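Local coordinates for protein N-acetylneuraminate lyase (Peptoclostridium difficile, PDB 4WOZ) that is an N-acetylneuraminate lyase of the dihydrodipicolinate synthetase family, built as an eight-stranded parallel alpha/beta (TIM) barrel, at residues Ile32-Gly36 with Gly273-Gly277; Arg42-Asp46 with Val81-Ile85. All coordinates share one frame; numbering follows the deposited sequence.

Contact 1: Ile32-Gly36 with Gly273-Gly277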
ATOM      1  N   ILE A  32       5.754  26.317 -24.728  1.00 40.88           N
ATOM      2  CA  ILE A  32       6.981  26.687 -24.026  1.00 40.92           C
ATOM      3  C   ILE A  32       7.300  28.173 -24.200  1.00 39.94           C
ATOM      4  O   ILE A  32       7.225  28.709 -25.304  1.00 40.56           O
ATOM      5  CB  ILE A  32       8.191  25.877 -24.549  1.00 40.49           C
ATOM      6  CG1 ILE A  32       8.015  24.394 -24.215  1.00 40.27           C
ATOM      7  CG2 ILE A  32       9.482  26.418 -23.947  1.00 40.18           C
ATOM      8  CD1 ILE A  32       9.114  23.507 -24.775  1.00 41.06           C
ATOM      9  N   ASN A  33       7.652  28.829 -23.099  1.00 39.45           N
ATOM     10  CA  ASN A  33       8.017  30.246 -23.101  1.00 39.08           C
ATOM     11  C   ASN A  33       9.546  30.279 -22.987  1.00 39.05           C
ATOM     12  O   ASN A  33      10.095  30.190 -21.885  1.00 36.26           O
ATOM     13  CB  ASN A  33       7.382  30.947 -21.897  1.00 39.13           C
ATOM     14  CG  ASN A  33       7.777  32.408 -21.789  1.00 40.73           C
ATOM     15  OD1 ASN A  33       8.739  32.848 -22.415  1.00 41.59           O
ATOM     16  ND2 ASN A  33       7.042  33.164 -20.978  1.00 40.72           N
ATOM     17  N   GLU A  34      10.233  30.400 -24.119  1.00 39.31           N
ATOM     18  CA  GLU A  34      11.690  30.397 -24.104  1.00 40.46           C
ATOM     19  C   GLU A  34      12.310  31.459 -23.207  1.00 39.81           C
ATOM     20  O   GLU A  34      13.252  31.169 -22.471  1.00 36.39           O
ATOM     21  CB  GLU A  34      12.268  30.536 -25.513  1.00 42.16           C
ATOM     22  CG  GLU A  34      13.736  30.132 -25.548  1.00 46.44           C
ATOM     23  CD  GLU A  34      14.388  30.320 -26.894  1.00 47.88           C
ATOM     24  OE1 GLU A  34      13.755  29.996 -27.918  1.00 50.17           O
ATOM     25  OE2 GLU A  34      15.545  30.777 -26.923  1.00 48.61           O
ATOM     26  N   LYS A  35      11.797  32.684 -23.258  1.00 39.18           N
ATOM     27  CA  LYS A  35      12.360  33.723 -22.412  1.00 40.10           C
ATOM     28  C   LYS A  35      12.207  33.311 -20.955  1.00 38.74           C
ATOM     29  O   LYS A  35      13.163  33.380 -20.180  1.00 38.75           O
ATOM     30  CB  LYS A  35      11.674  35.075 -22.636  1.00 42.08           C
ATOM     31  CG  LYS A  35      12.350  36.193 -21.848  1.00 46.19           C
ATOM     32  CD  LYS A  35      11.790  37.571 -22.155  1.00 50.24           C
ATOM     33  CE  LYS A  35      10.406  37.758 -21.570  1.00 51.04           C
ATOM     34  NZ  LYS A  35       9.946  39.165 -21.739  1.00 55.01           N
ATOM     35  N   GLY A  36      10.999  32.883 -20.594  1.00 36.30           N
ATOM     36  CA  GLY A  36      10.733  32.461 -19.230  1.00 32.85           C
ATOM     37  C   GLY A  36      11.669  31.344 -18.806  1.00 32.08           C
ATOM     38  O   GLY A  36      12.218  31.366 -17.706  1.00 31.56           O
ATOM     39  N   GLY A 273      10.626  37.634  -9.951  1.00 31.42           N
ATOM     40  CA  GLY A 273      10.983  38.270 -11.210  1.00 30.83           C
ATOM     41  C   GLY A 273      11.220  37.328 -12.375  1.00 30.77           C
ATOM     42  O   GLY A 273      11.897  37.686 -13.344  1.00 28.76           O
ATOM     43  N   VAL A 274      10.659  36.128 -12.289  1.00 30.40           N
ATOM     44  CA  VAL A 274      10.825  35.127 -13.336  1.00 31.93           C
ATOM     45  C   VAL A 274       9.477  34.727 -13.934  1.00 32.70           C
ATOM     46  O   VAL A 274       8.547  34.384 -13.205  1.00 32.97           O
ATOM     47  CB  VAL A 274      11.527  33.862 -12.773  1.00 31.69           C
ATOM     48  CG1 VAL A 274      11.652  32.795 -13.858  1.00 30.57           C
ATOM     49  CG2 VAL A 274      12.905  34.236 -12.228  1.00 29.47           C
ATOM     50  N   GLU A 275       9.378  34.774 -15.258  1.00 33.28           N
ATOM     51  CA  GLU A 275       8.141  34.407 -15.941  1.00 35.75           C
ATOM     52  C   GLU A 275       7.989  32.890 -16.003  1.00 33.79           C
ATOM     53  O   GLU A 275       8.045  32.298 -17.078  1.00 33.19           O
ATOM     54  CB  GLU A 275       8.117  34.984 -17.363  1.00 38.76           C
ATOM     55  CG  GLU A 275       7.981  36.493 -17.428  1.00 42.70           C
ATOM     56  CD  GLU A 275       7.848  36.997 -18.853  1.00 47.17           C
ATOM     57  OE1 GLU A 275       6.912  36.556 -19.554  1.00 49.24           O
ATOM     58  OE2 GLU A 275       8.677  37.833 -19.276  1.00 49.55           O
ATOM     59  N   ALA A 276       7.796  32.271 -14.843  1.00 33.76           N
ATOM     60  CA  ALA A 276       7.639  30.822 -14.760  1.00 35.30           C
ATOM     61  C   ALA A 276       6.374  30.392 -15.493  1.00 35.55           C
ATOM     62  O   ALA A 276       6.280  29.271 -15.991  1.00 35.78           O
ATOM     63  CB  ALA A 276       7.581  30.386 -13.299  1.00 34.51           C
ATOM     64  N   GLY A 277       5.398  31.291 -15.537  1.00 35.94           N
ATOM     65  CA  GLY A 277       4.158  31.007 -16.231  1.00 36.58           C
ATOM     66  C   GLY A 277       3.221  29.971 -15.633  1.00 35.80           C
ATOM     67  O   GLY A 277       3.058  29.874 -14.416  1.00 35.34           O
TER
HETATM   68  O   HOH W   1       7.429  35.958 -22.898  1.00 53.16           O
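Gly-36, in the first turn of helix 34-48, lies against the backbone of Glu-275, their CA atoms 4.6 Å apart. No hydrogen bond joins the two backbones. Instead the CA of Gly-36 approaches the carbonyl O of Glu-275 at 3.4 Å, a CA-H...O contact bent to 131° at the hydrogen. Glu-275 is the centre of an inverse gamma turn, closed by a weak bond from Ala-276 N to Val-274 O, and this turn carries its carbonyl toward the helix. The two backbones meet directly here, since Gly-36 has no side chain. The same carbonyl also accepts from the hydroxyl of Ser-25, while Glu-275 N is bound by Gln-39 one helical turn further on. In this TIM barrel the contact thus sets the N-terminal end of helix 34-48 against the loop between helices 261-271 and 288-301. Near the start of that loop Gly-273, with positive phi, is the C-prime residue of the Schellman motif that ends helix 261-271. Asn-33 is the N-cap of helix 34-48: with CG anti to its N (chi1 177°), OD1 accepts an almost straight bond from Gly-36 N at 2.9 Å, the donor standing well above the amide plane. Its ND2 is turned to Glu-275, 3.7 Å from OE1, with amide and carboxylate planes 74° apart. A water donates weakly to both Asn-33 OD1 and Glu-275 OE1, bridging the cap to the loop. On the exposed side Lys-35, its chain bent at chi3, reaches the other carboxylate oxygen; NZ lies 3.1 Å from Glu-275 OE2 in a salt bridge, although the placement of that oxygen is less certain. At the buried side Val-274 brings CG1 to 4.1 Å from Gly-36 O.

Contact 2: Arg42-Asp46 with Val81-Ile85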
ATOM      1  N   ARG A  42      18.658  31.385 -15.534  1.00 34.30           N
ATOM      2  CA  ARG A  42      19.482  32.494 -15.057  1.00 33.60           C
ATOM      3  C   ARG A  42      19.272  32.741 -13.568  1.00 33.06           C
ATOM      4  O   ARG A  42      20.208  33.083 -12.844  1.00 31.14           O
ATOM      5  CB  ARG A  42      19.142  33.766 -15.841  1.00 34.31           C
ATOM      6  CG  ARG A  42      19.754  33.831 -17.234  1.00 35.97           C
ATOM      7  CD  ARG A  42      20.960  34.764 -17.250  1.00 36.67           C
ATOM      8  NE  ARG A  42      22.040  34.326 -16.367  1.00 36.40           N
ATOM      9  CZ  ARG A  42      22.928  33.388 -16.680  1.00 36.10           C
ATOM     10  NH1 ARG A  42      22.870  32.780 -17.857  1.00 37.13           N
ATOM     11  NH2 ARG A  42      23.886  33.070 -15.822  1.00 37.51           N
ATOM     12  N   HIS A  43      18.031  32.572 -13.120  1.00 32.40           N
ATOM     13  CA  HIS A  43      17.684  32.774 -11.719  1.00 31.86           C
ATOM     14  C   HIS A  43      18.402  31.753 -10.841  1.00 31.58           C
ATOM     15  O   HIS A  43      18.941  32.092  -9.783  1.00 30.75           O
ATOM     16  CB  HIS A  43      16.172  32.650 -11.541  1.00 32.12           C
ATOM     17  CG  HIS A  43      15.710  32.829 -10.130  1.00 32.69           C
ATOM     18  ND1 HIS A  43      15.751  34.043  -9.480  1.00 33.92           N
ATOM     19  CD2 HIS A  43      15.183  31.948  -9.246  1.00 31.99           C
ATOM     20  CE1 HIS A  43      15.267  33.904  -8.258  1.00 33.88           C
ATOM     21  NE2 HIS A  43      14.916  32.642  -8.092  1.00 33.25           N
ATOM     22  N   ASN A  44      18.415  30.501 -11.287  1.00 30.51           N
ATOM     23  CA  ASN A  44      19.077  29.439 -10.535  1.00 30.45           C
ATOM     24  C   ASN A  44      20.584  29.654 -10.448  1.00 29.69           C
ATOM     25  O   ASN A  44      21.196  29.377  -9.422  1.00 30.06           O
ATOM     26  CB  ASN A  44      18.790  28.069 -11.163  1.00 27.91           C
ATOM     27  CG  ASN A  44      17.489  27.465 -10.675  1.00 28.13           C
ATOM     28  OD1 ASN A  44      17.304  27.250  -9.478  1.00 30.07           O
ATOM     29  ND2 ASN A  44      16.582  27.186 -11.597  1.00 28.35           N
ATOM     30  N   ILE A  45      21.181  30.153 -11.525  1.00 31.18           N
ATOM     31  CA  ILE A  45      22.621  30.386 -11.544  1.00 31.32           C
ATOM     32  C   ILE A  45      23.030  31.636 -10.768  1.00 32.46           C
ATOM     33  O   ILE A  45      23.882  31.584  -9.880  1.00 32.99           O
ATOM     34  CB  ILE A  45      23.145  30.549 -12.989  1.00 29.56           C
ATOM     35  CG1 ILE A  45      22.846  29.288 -13.796  1.00 28.18           C
ATOM     36  CG2 ILE A  45      24.666  30.826 -12.978  1.00 29.07           C
ATOM     37  CD1 ILE A  45      23.155  29.430 -15.265  1.00 29.15           C
ATOM     38  N   ASP A  46      22.400  32.756 -11.100  1.00 34.32           N
ATOM     39  CA  ASP A  46      22.745  34.031 -10.492  1.00 36.58           C
ATOM     40  C   ASP A  46      22.138  34.368  -9.136  1.00 36.46           C
ATOM     41  O   ASP A  46      22.732  35.128  -8.368  1.00 36.93           O
ATOM     42  CB  ASP A  46      22.438  35.153 -11.487  1.00 35.69           C
ATOM     43  CG  ASP A  46      23.030  34.887 -12.856  1.00 36.87           C
ATOM     44  OD1 ASP A  46      24.150  34.339 -12.919  1.00 36.86           O
ATOM     45  OD2 ASP A  46      22.385  35.233 -13.871  1.00 39.60           O
ATOM     46  N   VAL A  81      23.197  28.164 -20.205  1.00 37.10           N
ATOM     47  CA  VAL A  81      24.186  27.910 -19.165  1.00 37.72           C
ATOM     48  C   VAL A  81      25.609  27.943 -19.701  1.00 40.12           C
ATOM     49  O   VAL A  81      26.507  28.492 -19.066  1.00 39.61           O
ATOM     50  CB  VAL A  81      23.957  26.536 -18.497  1.00 38.17           C
ATOM     51  CG1 VAL A  81      25.106  26.222 -17.548  1.00 38.41           C
ATOM     52  CG2 VAL A  81      22.635  26.533 -17.744  1.00 38.08           C
ATOM     53  N   LYS A  82      25.799  27.349 -20.875  1.00 42.32           N
ATOM     54  CA  LYS A  82      27.107  27.269 -21.513  1.00 45.26           C
ATOM     55  C   LYS A  82      28.009  26.367 -20.674  1.00 45.27           C
ATOM     56  O   LYS A  82      27.852  25.146 -20.687  1.00 45.57           O
ATOM     57  CB  LYS A  82      27.714  28.666 -21.661  1.00 48.22           C
ATOM     58  CG  LYS A  82      26.867  29.605 -22.514  1.00 52.27           C
ATOM     59  CD  LYS A  82      27.463  31.004 -22.585  1.00 56.20           C
ATOM     60  CE  LYS A  82      26.591  31.945 -23.414  1.00 56.82           C
ATOM     61  NZ  LYS A  82      25.256  32.182 -22.788  1.00 59.12           N
ATOM     62  N   GLU A  83      28.962  26.928 -19.975  1.00 44.68           N
ATOM     63  CA  GLU A  83      29.747  26.213 -19.025  1.00 44.35           C
ATOM     64  C   GLU A  83      29.854  26.772 -17.646  1.00 42.27           C
ATOM     65  O   GLU A  83      30.597  26.436 -16.873  1.00 40.82           O
ATOM     66  CB  GLU A  83      31.111  25.942 -19.534  1.00 46.18           C
ATOM     67  CG  GLU A  83      31.141  25.860 -21.008  1.00 50.27           C
ATOM     68  CD  GLU A  83      31.023  24.493 -21.494  1.00 53.10           C
ATOM     69  OE1 GLU A  83      31.166  24.341 -22.665  1.00 54.90           O
ATOM     70  OE2 GLU A  83      30.796  23.614 -20.718  1.00 53.61           O
ATOM     71  N   GLU A  84      29.019  27.688 -17.400  1.00 40.29           N
ATOM     72  CA  GLU A  84      28.992  28.312 -16.085  1.00 39.44           C
ATOM     73  C   GLU A  84      28.768  27.307 -14.951  1.00 37.25           C
ATOM     74  O   GLU A  84      29.478  27.337 -13.946  1.00 36.97           O
ATOM     75  CB  GLU A  84      27.929  29.414 -16.060  1.00 41.39           C
ATOM     76  CG  GLU A  84      27.911  30.235 -14.784  1.00 43.72           C
ATOM     77  CD  GLU A  84      27.341  31.623 -15.001  1.00 46.03           C
ATOM     78  OE1 GLU A  84      26.596  31.807 -15.992  1.00 47.13           O
ATOM     79  OE2 GLU A  84      27.630  32.524 -14.179  1.00 45.18           O
ATOM     80  N   ILE A  85      27.787  26.421 -15.105  1.00 34.57           N
ATOM     81  CA  ILE A  85      27.530  25.407 -14.085  1.00 33.08           C
ATOM     82  C   ILE A  85      27.376  24.033 -14.730  1.00 31.59           C
ATOM     83  O   ILE A  85      27.335  23.916 -15.949  1.00 30.63           O
ATOM     84  CB  ILE A  85      26.258  25.708 -13.260  1.00 33.10           C
ATOM     85  CG1 ILE A  85      25.024  25.651 -14.159  1.00 33.05           C
ATOM     86  CG2 ILE A  85      26.390  27.064 -12.575  1.00 32.89           C
ATOM     87  CD1 ILE A  85      23.722  25.802 -13.407  1.00 36.68           C
TER
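Ile-45, near the C-terminal end of helix 34-48, packs on the turn by which helix 67-81 passes into strand 86-90, joining helix 34-48 to this helix-to-strand link of the TIM barrel. The turn begins at Lys-82, which leaves the helix with positive phi, and a bond from Glu-84 N to Val-81 O draws it together. The apolar part of the contact centres on Ile-45, whose branches divide the work. Ile-45 CG1 lies beside the backbone N (chi1 -60°) and carries Ile-45 CD1 to 3.8 Å from Val-81 CG2. On the same branch, Ile-45 CG1 is 3.6 Å from Ile-85 CD1, the isoleucine side chains crossing at a slant. The other branch turns to Glu-84, with Ile-45 CG2 packed against the carboxylate carbon CD. Val-81 and Ile-85 both also touch Leu-53 of strand 52-55, extending this packing to the barrel wall. Polar interactions lie beside it, where Arg-42, Asp-46 and Glu-84 form a salt-bridge network. Bends at chi2 and chi3 turn the arginine along its own helix toward Asp-46, which it grips side-on: Arg-42 NE gives a nearly straight bond to Asp-46 OD2 at 2.7 Å, while Arg-42 NH2 reaches Asp-46 OD1 at 3.2 Å. Both oxygens are met on their syn sides and lie in the guanidinium plane. NH2 is shared with Glu-84, which probably offsets the repulsion expected between Asp-46 OD1 and Glu-84 OE2, 4.1 Å apart. A third acid, Glu-80, forms a salt bridge with NH1. The bond across the contact is less regular: Arg-42 NH2 donates to Glu-84 OE1 at 3.0 Å with an N-H...O angle of 145°, coming from above the carboxylate, whose plane is turned 30° from that of the guanidinium.

From the N terminus the chain forms strand 17-21 and reaches helix 34-48, whose N-terminal end, with the two residues before it, serves contact 1 and whose later turns serve contact 2. After strand 52-55 and helix 67-81, contact 2 closes a short loop of 34 residues just before strand 86-90. The remaining strands of the barrel follow, and contact 1 closes only beyond helix 261-271, with 236 residues between its segments; contact 2 falls wholly within that span. One helix is therefore held both to its neighbour in sequence and to the C-terminal region. The contacts, centred 15 Å apart, meet where Val-274 CG2 packs on His-43 CB at 3.7 Å.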